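Peptidase M3B, oligoendopeptidase F (Enterococcus faecium, PDB 2QR4) probably hydrolyses internal peptide bonds of oligopeptides as a zinc-dependent metallopeptidase of family M3. Local coordinates at residues 513-518 with 544-549; 310-315 with 401-406; 303-308 with 369-374; 406-411 with 422-427; 254-259 with 561-566. One frame throughout, in Å; residues are numbered along the deposited sequence.

All five contacts join helices, helix ends or, in contact 2, a 3-10 turn in the largely helical M3 peptidase region. Contacts 1, 2, 4 and 5 are buried. Contact 3 is only partly buried and has an exposed leucine at its margin. Contacts 2 and 4 use successive parts of helix 394-414 and share I406. Contact 3 lies close by, its centre about 8 Å from that of contact 2. A516 of contact 1 packs on I406, and S513 touches contact 5. None has a hydrogen bond between its segments. In contacts 1, 2 and 3 a selenomethionine meets aliphatic groups. Contact 5 adds a histidine ring face. Contact 4 relies on a threonine methyl, a valine and a leucine.

Contact 1. Residues 513-518 with 544-549; sequences SALAKK and EVMKKA
L515 meets M546 and A549 through the two arms of its fork. CD1 lies 4.0 Å from the selenium SE of M546, which is present as selenomethionine. CD2 turns to the helix end and lies 3.6 Å from the carbonyl O of A549. The same CD2 is 4.1 Å from CB of A549. The side chains of L515 and M546 meet at a slant. K518 adds a looser touch, with its CD 4.4 Å from A549 O. There is no hydrogen bond between the segments, and the joint is mainly apolar.

Torsions explain the reach. L515 points from its helix toward 544-549, with CG beside its backbone N (chi1 -76°). M546 starts off to one side of the contact. Bends along its chain, at chi2 and chi3, bring the selenium back to the leucine. A549 is the first residue beyond helix 542-548. Its N still bonds to V545 O at 3.1 Å, which ties this residue to the last turn.

Other helices close round the pair. I398 of helix 394-414 touches both L515 and M546. Y530 of helix 526-536 lies against L515, and Y533 of the same helix packs on M546. V551, in the loop after helix 542-548, also touches L515. The contact therefore joins helix 503-520 to the end of helix 542-548 within a helical bundle.

Contact 2. Residues 310-315 with 401-406; sequences KPMGEE and TTNENI
M312 and I406 reach each other by contrasting chain shapes. M312, a selenomethionine, has CG beside its backbone N (chi1 -66°) and then bends at chi2 and chi3. I406 has its CG1 beside the backbone N and continues straight to CD1 (chi2 175°). The bent chain brings its selenium onto the end of the straight one. SE of M312 is 3.4 Å from CD1 of I406, a close approach. The two chains are inclined to one another where they meet.

The other branch of I406 serves a second neighbour. CG2 stands anti to the backbone N and comes within 4.4 Å of CG in the P311 ring. Both P311 and M312 direct their side chains toward helix 394-414. They sit in a short 3-10 turn, closed by a bond from G313 N to K310 O of 2.7 Å. N403 lies buried beside the pair, with OD1 4.3 Å from SE of M312, a loose approach. Its amide ND2 is hydrogen-bonded to the hydroxyl of Y316, just beyond the first segment.

The contact is an apolar joint between the 3-10 turn and helix 394-414. L527 and Y530 of helix 526-536 also pack on M312. Y530 touches T402 as well. A512 and A516 of helix 503-520 lie against N405. Helix 361-379 packs on the 401-406 segment through F365 and H369, both touching E404.

Contact 3. Residues 303-308 with 369-374; sequences EKALEA and HEMGHS
M371 meets A305 and L306 with two neighbouring atoms near its end. It is a selenomethionine. Its selenium SE lies 4.1 Å from CB of A305. Its methyl CE is 3.8 Å from CD2 of L306. The chain runs straight out from helix 361-379 (chi2 -179°) and bends only at chi3, so the methyl turns toward the leucine. The side chains of M371 and L306 cross at about a right angle.

The A305 side is the buried part. Its short methyl points at the opposite helix and abuts the selenium. L306 lies on the solvent side and is exposed. Its CB starts off to one side, and only its end comes up to M371. L309, in the loop after helix 302-308, also touches M371.

Residues 369-373 read HEMGH, the HExxH signature of zinc metallopeptidases. In family M3 the two histidines of this motif bind zinc, and H369 and H373 probably do the same here. H369 touches E397 and E404 of helix 394-414, and H373 touches S400. M371 is one of the variable positions of the motif. The helix that carries the signature thus meets helix 302-308 by van der Waals packing, without a hydrogen bond between these segments.

Contact 4. Residues 406-411 with 422-427; sequences ILTEYL and AYVLNH
T408 and V424 meet inside a helical hairpin. Helix 394-414 turns back through a short loop into helix 418-454, and the two segments run in roughly opposite directions. The backbones come close here, with CA of T408 6.9 Å from CA of V424.

The side chains of T408 and V424 pass alongside each other, pointing opposite ways. Their methyls touch, CG2 of T408 lying 3.9 Å from CG2 of V424. V424 points toward the other helix, while T408 leaves its own helix at a slant to the contact. The same V424 methyl reaches L411, one turn on from T408, with CG2 4.4 Å from CB of L411. As modelled, this one branch meets T408 and, more loosely, L411. The chi1 of V424 (4°) nearly eclipses CG1 with the backbone N, so the exact setting of its branches is doubtful.

F365 of helix 361-379 touches T408 and L411, and its ring also meets that of H427. It therefore bridges both arms of the hairpin. R569 of helix 557-579 touches T408 and L425, and forms a salt bridge with E409. The contact is apolar packing that joins the hairpin arms. The threonine divides its two branches between tasks: CG2, anti to the backbone N, meets the valine, while OG1 is hydrogen-bonded to the carbonyl O of E404 in its own helix.

Contact 5. Residues 254-259 with 561-566; sequences DVVNKH and DAMSMF
The H259 ring has M563 over one face. CG of M563 lies 3.8 Å above the ring plane, displaced toward the rim. This CG of M563 makes a CH-pi contact, 4.0 Å from the centroid of the H259 ring and 18° off the normal. At the edge, in the ring plane, is the backbone C of V255. The selenium of M563, a selenomethionine, sits obliquely to the ring, 4.9 Å from SE to the H259 centroid. It is closer to the histidine stem, 3.8 Å from SE to CB of H259.

M563 bends at chi2 (-60°) and then extends past the ring. Its methyl CE reaches V256, 3.7 Å from CG2. H259 is where helix 246-258 ends, and its N is held by V256 O at 3.0 Å.

Helix 557-579 thus packs against the end of helix 246-258. F432 and F437 of helix 418-454 touch M563 and V256 respectively. Y475 of helix 461-476 also packs on V256.

Contact 1. Residues 513-518 with 544-549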
# COMPACT_ATOMS: atom_id res chain seq x y z
N SER A 513 -11.10 25.79 -26.69
CA SER A 513 -12.34 26.31 -27.28
C SER A 513 -12.40 27.84 -27.34
O SER A 513 -12.81 28.40 -28.35
CB SER A 513 -13.57 25.77 -26.56
OG SER A 513 -14.74 26.36 -27.10
N ALA A 514 -11.97 28.50 -26.26
CA ALA A 514 -11.91 29.97 -26.21
C ALA A 514 -10.89 30.55 -27.19
O ALA A 514 -11.09 31.63 -27.75
CB ALA A 514 -11.58 30.43 -24.79
N LEU A 515 -9.79 29.83 -27.37
CA LEU A 515 -8.75 30.27 -28.29
C LEU A 515 -9.14 30.12 -29.76
O LEU A 515 -8.81 30.98 -30.58
CB LEU A 515 -7.44 29.55 -27.99
CG LEU A 515 -6.70 30.05 -26.75
CD1 LEU A 515 -5.49 29.18 -26.48
CD2 LEU A 515 -6.29 31.54 -26.94
N ALA A 516 -9.84 29.05 -30.12
CA ALA A 516 -10.28 28.87 -31.50
C ALA A 516 -11.34 29.90 -31.87
O ALA A 516 -11.38 30.39 -33.00
CB ALA A 516 -10.81 27.46 -31.73
N LYS A 517 -12.20 30.22 -30.90
CA LYS A 517 -13.29 31.16 -31.11
C LYS A 517 -12.77 32.59 -31.28
O LYS A 517 -13.33 33.37 -32.04
CB LYS A 517 -14.31 31.07 -29.98
CG LYS A 517 -15.69 31.67 -30.31
CD LYS A 517 -15.81 33.12 -29.84
CE LYS A 517 -15.70 33.22 -28.32
NZ LYS A 517 -16.23 34.51 -27.81
N LYS A 518 -11.68 32.93 -30.60
CA LYS A 518 -11.05 34.24 -30.80
C LYS A 518 -10.37 34.32 -32.16
O LYS A 518 -10.34 35.39 -32.79
CB LYS A 518 -10.02 34.54 -29.70
CG LYS A 518 -10.63 34.96 -28.39
CD LYS A 518 -9.57 35.28 -27.34
CE LYS A 518 -10.24 35.60 -26.01
NZ LYS A 518 -11.22 34.54 -25.59
N GLU A 544 -1.07 32.18 -16.24
CA GLU A 544 -0.65 33.50 -16.74
C GLU A 544 -0.32 33.45 -18.22
O GLU A 544 -0.55 34.41 -18.95
CB GLU A 544 0.51 34.12 -15.94
CG GLU A 544 1.21 33.14 -15.03
CD GLU A 544 0.49 32.94 -13.71
OE1 GLU A 544 0.40 31.78 -13.26
OE2 GLU A 544 0.00 33.94 -13.14
N VAL A 545 0.23 32.32 -18.67
CA VAL A 545 0.40 32.11 -20.10
C VAL A 545 -0.97 32.25 -20.77
O VAL A 545 -1.15 33.06 -21.68
CB VAL A 545 1.02 30.73 -20.39
CG1 VAL A 545 0.67 30.26 -21.80
CG2 VAL A 545 2.52 30.79 -20.19
N MSE A 546 -1.95 31.49 -20.29
CA MSE A 546 -3.32 31.57 -20.79
C MSE A 546 -3.92 32.98 -20.69
O MSE A 546 -4.52 33.47 -21.64
CB MSE A 546 -4.21 30.54 -20.09
CG MSE A 546 -4.14 29.14 -20.68
SE MSE A 546 -4.45 29.11 -22.63
CE MSE A 546 -2.62 28.93 -23.26
N LYS A 547 -3.75 33.62 -19.54
CA LYS A 547 -4.22 34.99 -19.33
C LYS A 547 -3.66 35.95 -20.40
O LYS A 547 -4.40 36.78 -20.94
CB LYS A 547 -3.83 35.46 -17.93
CG LYS A 547 -4.76 36.49 -17.30
CD LYS A 547 -4.63 36.44 -15.78
CE LYS A 547 -5.49 37.49 -15.08
NZ LYS A 547 -4.94 38.87 -15.22
N LYS A 548 -2.37 35.82 -20.69
CA LYS A 548 -1.72 36.61 -21.73
C LYS A 548 -2.29 36.33 -23.12
O LYS A 548 -2.32 37.21 -23.99
CB LYS A 548 -0.20 36.39 -21.72
CG LYS A 548 0.57 37.39 -20.86
CD LYS A 548 2.05 37.02 -20.71
CE LYS A 548 2.24 35.89 -19.69
NZ LYS A 548 3.61 35.29 -19.73
N ALA A 549 -2.76 35.10 -23.33
CA ALA A 549 -3.36 34.73 -24.61
C ALA A 549 -4.84 35.08 -24.67
O ALA A 549 -5.51 34.79 -25.66
CB ALA A 549 -3.15 33.25 -24.90

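Contact 2. Residues 310-315 with 401-406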
# COMPACT_ATOMS: atom_id res chain seq x y z
N LYS A 310 -6.14 27.84 -42.42
CA LYS A 310 -5.82 29.18 -42.94
C LYS A 310 -5.98 30.32 -41.92
O LYS A 310 -5.12 31.20 -41.86
CB LYS A 310 -6.61 29.47 -44.23
CG LYS A 310 -6.04 30.62 -45.05
CD LYS A 310 -6.71 30.71 -46.42
CE LYS A 310 -6.56 29.41 -47.20
NZ LYS A 310 -7.27 29.43 -48.51
N PRO A 311 -7.08 30.32 -41.13
CA PRO A 311 -7.27 31.35 -40.10
C PRO A 311 -6.07 31.48 -39.15
O PRO A 311 -5.93 32.49 -38.47
CB PRO A 311 -8.49 30.84 -39.32
CG PRO A 311 -9.25 30.04 -40.30
CD PRO A 311 -8.22 29.38 -41.18
N MSE A 312 -5.22 30.45 -39.12
CA MSE A 312 -3.97 30.50 -38.37
C MSE A 312 -2.99 31.52 -38.93
O MSE A 312 -2.10 31.98 -38.23
CB MSE A 312 -3.31 29.12 -38.35
CG MSE A 312 -4.07 28.04 -37.60
SE MSE A 312 -4.51 28.56 -35.77
CE MSE A 312 -2.93 29.63 -35.35
N GLY A 313 -3.15 31.86 -40.21
CA GLY A 313 -2.37 32.93 -40.82
C GLY A 313 -1.05 32.51 -41.46
O GLY A 313 -0.63 31.36 -41.31
N GLU A 314 -0.41 33.45 -42.15
CA GLU A 314 0.83 33.20 -42.89
C GLU A 314 1.95 32.55 -42.06
O GLU A 314 2.41 31.46 -42.39
CB GLU A 314 1.35 34.48 -43.55
CG GLU A 314 0.87 34.71 -44.99
N GLU A 315 2.38 33.22 -40.99
CA GLU A 315 3.42 32.67 -40.12
C GLU A 315 3.19 31.19 -39.81
O GLU A 315 4.03 30.34 -40.13
CB GLU A 315 3.53 33.47 -38.82
CG GLU A 315 4.65 34.50 -38.79
CD GLU A 315 5.26 34.66 -37.40
OE1 GLU A 315 5.47 35.81 -36.96
OE2 GLU A 315 5.55 33.63 -36.75
N THR A 401 -5.88 20.61 -29.69
CA THR A 401 -7.33 20.73 -29.60
C THR A 401 -7.81 21.98 -30.33
O THR A 401 -8.85 21.96 -30.97
CB THR A 401 -7.78 20.77 -28.13
OG1 THR A 401 -7.13 19.71 -27.43
CG2 THR A 401 -9.30 20.62 -27.98
N THR A 402 -7.03 23.06 -30.26
CA THR A 402 -7.41 24.30 -30.91
C THR A 402 -7.52 24.04 -32.40
O THR A 402 -8.48 24.48 -33.04
CB THR A 402 -6.38 25.42 -30.66
OG1 THR A 402 -6.22 25.61 -29.25
CG2 THR A 402 -6.83 26.74 -31.27
N ASN A 403 -6.54 23.32 -32.94
CA ASN A 403 -6.54 22.96 -34.36
C ASN A 403 -7.76 22.14 -34.76
O ASN A 403 -8.40 22.41 -35.77
CB ASN A 403 -5.24 22.24 -34.71
CG ASN A 403 -4.07 23.20 -34.93
OD1 ASN A 403 -4.21 24.41 -34.80
ND2 ASN A 403 -2.92 22.65 -35.30
N GLU A 404 -8.10 21.14 -33.95
CA GLU A 404 -9.30 20.33 -34.17
C GLU A 404 -10.55 21.21 -34.17
O GLU A 404 -11.45 21.06 -35.02
CB GLU A 404 -9.41 19.26 -33.09
CG GLU A 404 -8.76 17.92 -33.44
CD GLU A 404 -9.17 16.80 -32.47
OE1 GLU A 404 -9.24 17.05 -31.25
OE2 GLU A 404 -9.44 15.66 -32.94
N ASN A 405 -10.60 22.14 -33.22
CA ASN A 405 -11.69 23.11 -33.15
C ASN A 405 -11.83 23.89 -34.44
O ASN A 405 -12.94 24.11 -34.93
CB ASN A 405 -11.50 24.06 -31.97
CG ASN A 405 -11.87 23.41 -30.64
OD1 ASN A 405 -12.62 22.44 -30.61
ND2 ASN A 405 -11.33 23.94 -29.54
N ILE A 406 -10.69 24.28 -35.01
CA ILE A 406 -10.68 25.08 -36.21
C ILE A 406 -11.10 24.25 -37.42
O ILE A 406 -11.80 24.74 -38.30
CB ILE A 406 -9.31 25.75 -36.42
CG1 ILE A 406 -9.10 26.82 -35.35
CG2 ILE A 406 -9.20 26.37 -37.80
CD1 ILE A 406 -7.71 27.46 -35.39

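Contact 3. Residues 303-308 with 369-374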
# COMPACT_ATOMS: atom_id res chain seq x y z
N GLU A 303 -4.80 18.99 -48.49
CA GLU A 303 -5.42 20.21 -49.00
C GLU A 303 -6.46 20.75 -48.02
O GLU A 303 -6.37 21.90 -47.59
CB GLU A 303 -6.04 19.98 -50.38
CG GLU A 303 -5.02 19.84 -51.51
N LYS A 304 -7.42 19.91 -47.66
CA LYS A 304 -8.47 20.32 -46.72
C LYS A 304 -7.89 20.74 -45.36
O LYS A 304 -8.43 21.62 -44.68
CB LYS A 304 -9.49 19.20 -46.54
CG LYS A 304 -10.66 19.59 -45.66
CD LYS A 304 -11.97 19.13 -46.26
CE LYS A 304 -12.13 19.67 -47.68
NZ LYS A 304 -13.42 19.23 -48.27
N ALA A 305 -6.77 20.12 -44.98
CA ALA A 305 -6.08 20.46 -43.74
C ALA A 305 -5.55 21.89 -43.80
O ALA A 305 -5.86 22.71 -42.94
CB ALA A 305 -4.94 19.48 -43.49
N LEU A 306 -4.76 22.18 -44.83
CA LEU A 306 -4.14 23.49 -44.96
C LEU A 306 -5.19 24.56 -45.18
O LEU A 306 -4.98 25.74 -44.88
CB LEU A 306 -3.12 23.52 -46.12
CG LEU A 306 -1.96 22.52 -46.15
CD1 LEU A 306 -1.00 22.90 -47.27
CD2 LEU A 306 -1.23 22.46 -44.82
N GLU A 307 -6.34 24.15 -45.72
CA GLU A 307 -7.38 25.10 -46.03
C GLU A 307 -8.10 25.49 -44.75
O GLU A 307 -8.37 26.67 -44.52
CB GLU A 307 -8.35 24.54 -47.06
CG GLU A 307 -9.05 25.62 -47.85
CD GLU A 307 -9.87 25.06 -48.98
OE1 GLU A 307 -10.29 23.89 -48.88
OE2 GLU A 307 -10.10 25.80 -49.97
N ALA A 308 -8.40 24.49 -43.92
CA ALA A 308 -9.07 24.73 -42.65
C ALA A 308 -8.21 25.59 -41.72
O ALA A 308 -8.72 26.50 -41.07
CB ALA A 308 -9.42 23.41 -41.99
N HIS A 369 -4.77 17.44 -35.63
CA HIS A 369 -4.35 17.32 -34.23
C HIS A 369 -2.83 17.23 -34.10
O HIS A 369 -2.23 17.85 -33.22
CB HIS A 369 -5.03 16.09 -33.60
CG HIS A 369 -4.84 15.96 -32.12
ND1 HIS A 369 -3.82 15.22 -31.57
CD2 HIS A 369 -5.56 16.44 -31.08
CE1 HIS A 369 -3.90 15.27 -30.25
NE2 HIS A 369 -4.95 16.00 -29.93
N GLU A 370 -2.19 16.46 -34.98
CA GLU A 370 -0.75 16.27 -34.92
C GLU A 370 0.05 17.47 -35.41
O GLU A 370 1.09 17.80 -34.84
CB GLU A 370 -0.33 15.01 -35.68
CG GLU A 370 -0.30 13.76 -34.82
CD GLU A 370 -0.43 12.50 -35.64
OE1 GLU A 370 -1.44 12.37 -36.37
OE2 GLU A 370 0.46 11.63 -35.54
N MSE A 371 -0.42 18.10 -36.47
CA MSE A 371 0.20 19.33 -36.96
C MSE A 371 0.31 20.33 -35.82
O MSE A 371 1.31 21.02 -35.68
CB MSE A 371 -0.60 19.93 -38.11
CG MSE A 371 -0.88 18.95 -39.23
SE MSE A 371 -1.89 19.73 -40.71
CE MSE A 371 -0.44 20.74 -41.56
N GLY A 372 -0.74 20.40 -35.00
CA GLY A 372 -0.77 21.31 -33.87
C GLY A 372 0.32 21.05 -32.87
O GLY A 372 1.00 21.97 -32.43
N HIS A 373 0.49 19.78 -32.49
CA HIS A 373 1.54 19.38 -31.57
C HIS A 373 2.90 19.61 -32.22
O HIS A 373 3.88 19.97 -31.56
CB HIS A 373 1.37 17.92 -31.15
CG HIS A 373 2.65 17.13 -31.15
ND1 HIS A 373 3.07 16.40 -32.23
CD2 HIS A 373 3.60 16.97 -30.19
CE1 HIS A 373 4.22 15.82 -31.95
NE2 HIS A 373 4.56 16.15 -30.72
N SER A 374 2.94 19.40 -33.54
CA SER A 374 4.16 19.53 -34.31
C SER A 374 4.65 20.98 -34.37
O SER A 374 5.85 21.23 -34.29
CB SER A 374 3.95 18.97 -35.72
OG SER A 374 5.13 19.07 -36.48

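Contact 4. Residues 406-411 with 422-427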
# COMPACT_ATOMS: atom_id res chain seq x y z
N ILE A 406 -10.69 24.28 -35.01
CA ILE A 406 -10.68 25.08 -36.21
C ILE A 406 -11.10 24.25 -37.42
O ILE A 406 -11.80 24.74 -38.30
CB ILE A 406 -9.31 25.75 -36.42
CG1 ILE A 406 -9.10 26.82 -35.35
CG2 ILE A 406 -9.20 26.37 -37.80
CD1 ILE A 406 -7.71 27.46 -35.39
N LEU A 407 -10.73 22.97 -37.44
CA LEU A 407 -11.18 22.07 -38.51
C LEU A 407 -12.67 21.75 -38.41
O LEU A 407 -13.37 21.70 -39.42
CB LEU A 407 -10.38 20.77 -38.53
CG LEU A 407 -11.07 19.65 -39.31
CD1 LEU A 407 -10.90 19.86 -40.82
CD2 LEU A 407 -10.56 18.30 -38.89
N THR A 408 -13.16 21.52 -37.19
CA THR A 408 -14.59 21.32 -36.99
C THR A 408 -15.41 22.49 -37.51
O THR A 408 -16.36 22.30 -38.27
CB THR A 408 -14.94 21.13 -35.52
OG1 THR A 408 -14.29 19.95 -35.03
CG2 THR A 408 -16.45 21.01 -35.35
N GLU A 409 -15.05 23.70 -37.11
CA GLU A 409 -15.77 24.87 -37.57
C GLU A 409 -15.70 24.95 -39.08
O GLU A 409 -16.70 25.23 -39.74
CB GLU A 409 -15.20 26.15 -36.95
CG GLU A 409 -15.89 27.44 -37.44
CD GLU A 409 -17.37 27.48 -37.07
OE1 GLU A 409 -17.75 26.87 -36.06
OE2 GLU A 409 -18.15 28.11 -37.80
N TYR A 410 -14.51 24.72 -39.64
CA TYR A 410 -14.36 24.82 -41.10
C TYR A 410 -15.31 23.86 -41.83
O TYR A 410 -15.92 24.23 -42.83
CB TYR A 410 -12.91 24.58 -41.53
CG TYR A 410 -12.75 24.52 -43.03
CD1 TYR A 410 -12.85 25.67 -43.79
CD2 TYR A 410 -12.51 23.32 -43.68
CE1 TYR A 410 -12.72 25.63 -45.15
CE2 TYR A 410 -12.39 23.27 -45.04
CZ TYR A 410 -12.50 24.43 -45.78
OH TYR A 410 -12.36 24.39 -47.15
N LEU A 411 -15.41 22.62 -41.34
CA LEU A 411 -16.27 21.60 -41.93
C LEU A 411 -17.73 22.05 -41.88
O LEU A 411 -18.45 21.96 -42.86
CB LEU A 411 -16.09 20.24 -41.21
CG LEU A 411 -14.78 19.48 -41.45
CD1 LEU A 411 -14.65 18.22 -40.59
CD2 LEU A 411 -14.59 19.12 -42.93
N ALA A 422 -24.13 15.89 -39.62
CA ALA A 422 -24.49 15.15 -38.41
C ALA A 422 -23.26 14.49 -37.79
O ALA A 422 -23.05 14.56 -36.57
CB ALA A 422 -25.56 14.10 -38.69
N TYR A 423 -22.44 13.87 -38.64
CA TYR A 423 -21.27 13.17 -38.14
C TYR A 423 -20.36 14.12 -37.39
O TYR A 423 -19.91 13.80 -36.29
CB TYR A 423 -20.47 12.47 -39.25
CG TYR A 423 -19.32 11.69 -38.67
CD1 TYR A 423 -18.04 12.24 -38.61
CD2 TYR A 423 -19.52 10.43 -38.12
CE1 TYR A 423 -16.99 11.53 -38.04
CE2 TYR A 423 -18.49 9.72 -37.55
CZ TYR A 423 -17.23 10.27 -37.51
OH TYR A 423 -16.20 9.53 -36.93
N VAL A 424 -20.07 15.29 -37.96
CA VAL A 424 -19.14 16.18 -37.28
C VAL A 424 -19.73 16.89 -36.05
O VAL A 424 -19.04 17.10 -35.06
CB VAL A 424 -18.32 17.08 -38.25
CG1 VAL A 424 -18.75 16.89 -39.69
CG2 VAL A 424 -18.30 18.53 -37.80
N LEU A 425 -21.02 17.18 -36.10
CA LEU A 425 -21.70 17.72 -34.93
C LEU A 425 -21.58 16.74 -33.76
O LEU A 425 -21.19 17.12 -32.65
CB LEU A 425 -23.17 17.95 -35.27
CG LEU A 425 -23.70 19.37 -35.52
CD1 LEU A 425 -22.63 20.45 -35.49
CD2 LEU A 425 -24.52 19.43 -36.80
N ASN A 426 -21.90 15.48 -34.01
CA ASN A 426 -21.86 14.48 -32.95
C ASN A 426 -20.44 14.09 -32.50
O ASN A 426 -20.21 13.84 -31.32
CB ASN A 426 -22.67 13.25 -33.35
CG ASN A 426 -22.70 12.20 -32.27
OD1 ASN A 426 -21.97 11.22 -32.34
ND2 ASN A 426 -23.53 12.41 -31.24
N HIS A 427 -19.51 14.06 -33.43
CA HIS A 427 -18.11 13.85 -33.12
C HIS A 427 -17.63 14.90 -32.11
O HIS A 427 -16.97 14.57 -31.13
CB HIS A 427 -17.29 13.90 -34.41
CG HIS A 427 -15.80 13.94 -34.21
ND1 HIS A 427 -15.04 12.81 -33.99
CD2 HIS A 427 -14.93 14.97 -34.24
CE1 HIS A 427 -13.77 13.14 -33.88
NE2 HIS A 427 -13.67 14.45 -34.03

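Contact 5. Residues 254-259 with 561-566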
# COMPACT_ATOMS: atom_id res chain seq x y z
N ASP A 254 -18.09 24.15 -10.66
CA ASP A 254 -19.35 24.92 -10.57
C ASP A 254 -20.03 25.16 -11.90
O ASP A 254 -21.25 25.02 -12.00
CB ASP A 254 -19.13 26.26 -9.86
CG ASP A 254 -18.80 26.09 -8.39
OD1 ASP A 254 -18.93 24.95 -7.88
OD2 ASP A 254 -18.39 27.08 -7.74
N VAL A 255 -19.26 25.55 -12.91
CA VAL A 255 -19.85 25.80 -14.23
C VAL A 255 -20.37 24.50 -14.85
O VAL A 255 -21.46 24.47 -15.41
CB VAL A 255 -18.86 26.51 -15.17
CG1 VAL A 255 -19.44 26.61 -16.57
CG2 VAL A 255 -18.50 27.91 -14.62
N VAL A 256 -19.61 23.43 -14.71
CA VAL A 256 -20.05 22.14 -15.21
C VAL A 256 -21.32 21.67 -14.50
O VAL A 256 -22.26 21.23 -15.15
CB VAL A 256 -18.94 21.07 -15.15
CG1 VAL A 256 -19.51 19.70 -15.44
CG2 VAL A 256 -17.82 21.40 -16.15
N ASN A 257 -21.35 21.78 -13.18
CA ASN A 257 -22.57 21.45 -12.43
C ASN A 257 -23.80 22.25 -12.84
O ASN A 257 -24.90 21.71 -12.91
CB ASN A 257 -22.34 21.55 -10.92
CG ASN A 257 -21.83 20.25 -10.34
OD1 ASN A 257 -22.61 19.40 -9.92
ND2 ASN A 257 -20.52 20.07 -10.37
N LYS A 258 -23.59 23.53 -13.13
CA LYS A 258 -24.68 24.40 -13.52
C LYS A 258 -25.18 24.04 -14.93
O LYS A 258 -26.32 24.36 -15.28
CB LYS A 258 -24.24 25.86 -13.39
CG LYS A 258 -25.18 26.89 -14.01
CD LYS A 258 -24.58 28.31 -13.89
CE LYS A 258 -25.04 29.25 -15.01
NZ LYS A 258 -26.39 29.82 -14.76
N HIS A 259 -24.35 23.36 -15.72
CA HIS A 259 -24.72 23.00 -17.10
C HIS A 259 -24.95 21.50 -17.36
O HIS A 259 -24.93 21.06 -18.51
CB HIS A 259 -23.71 23.55 -18.11
CG HIS A 259 -23.66 25.04 -18.15
ND1 HIS A 259 -24.46 25.78 -18.99
CD2 HIS A 259 -22.94 25.94 -17.44
CE1 HIS A 259 -24.24 27.07 -18.80
NE2 HIS A 259 -23.32 27.19 -17.86
N ASP A 561 -18.58 29.90 -22.57
CA ASP A 561 -18.53 29.99 -24.03
C ASP A 561 -18.53 28.60 -24.69
O ASP A 561 -19.20 28.38 -25.70
CB ASP A 561 -17.30 30.76 -24.50
CG ASP A 561 -17.39 32.24 -24.20
OD1 ASP A 561 -18.51 32.74 -23.92
OD2 ASP A 561 -16.33 32.91 -24.25
N ALA A 562 -17.77 27.67 -24.12
CA ALA A 562 -17.71 26.32 -24.63
C ALA A 562 -19.10 25.68 -24.50
O ALA A 562 -19.62 25.12 -25.47
CB ALA A 562 -16.67 25.51 -23.85
N MSE A 563 -19.68 25.80 -23.32
CA MSE A 563 -21.03 25.32 -23.06
C MSE A 563 -22.04 25.85 -24.07
O MSE A 563 -22.89 25.11 -24.57
CB MSE A 563 -21.47 25.68 -21.65
CG MSE A 563 -20.72 24.94 -20.56
SE MSE A 563 -20.92 22.99 -20.66
CE MSE A 563 -19.78 22.54 -19.13
N SER A 564 -21.94 27.13 -24.39
CA SER A 564 -22.88 27.73 -25.32
C SER A 564 -22.73 27.04 -26.67
O SER A 564 -23.72 26.78 -27.37
CB SER A 564 -22.66 29.23 -25.45
OG SER A 564 -23.41 29.74 -26.56
N MSE A 565 -21.49 26.74 -27.02
CA MSE A 565 -21.23 26.07 -28.28
C MSE A 565 -21.75 24.63 -28.27
O MSE A 565 -22.20 24.12 -29.29
CB MSE A 565 -19.74 26.05 -28.55
CG MSE A 565 -19.38 25.47 -29.91
SE MSE A 565 -17.46 25.65 -30.31
CE MSE A 565 -17.14 27.41 -29.46
N PHE A 566 -21.68 23.98 -27.12
CA PHE A 566 -22.14 22.60 -27.02
C PHE A 566 -23.63 22.61 -27.27
O PHE A 566 -24.15 21.80 -28.04
CB PHE A 566 -21.83 22.04 -25.64
CG PHE A 566 -22.25 20.62 -25.44
CD1 PHE A 566 -21.36 19.58 -25.66
CD2 PHE A 566 -23.53 20.32 -25.00
CE1 PHE A 566 -21.74 18.26 -25.45
CE2 PHE A 566 -23.93 19.00 -24.80
CZ PHE A 566 -23.04 17.97 -25.02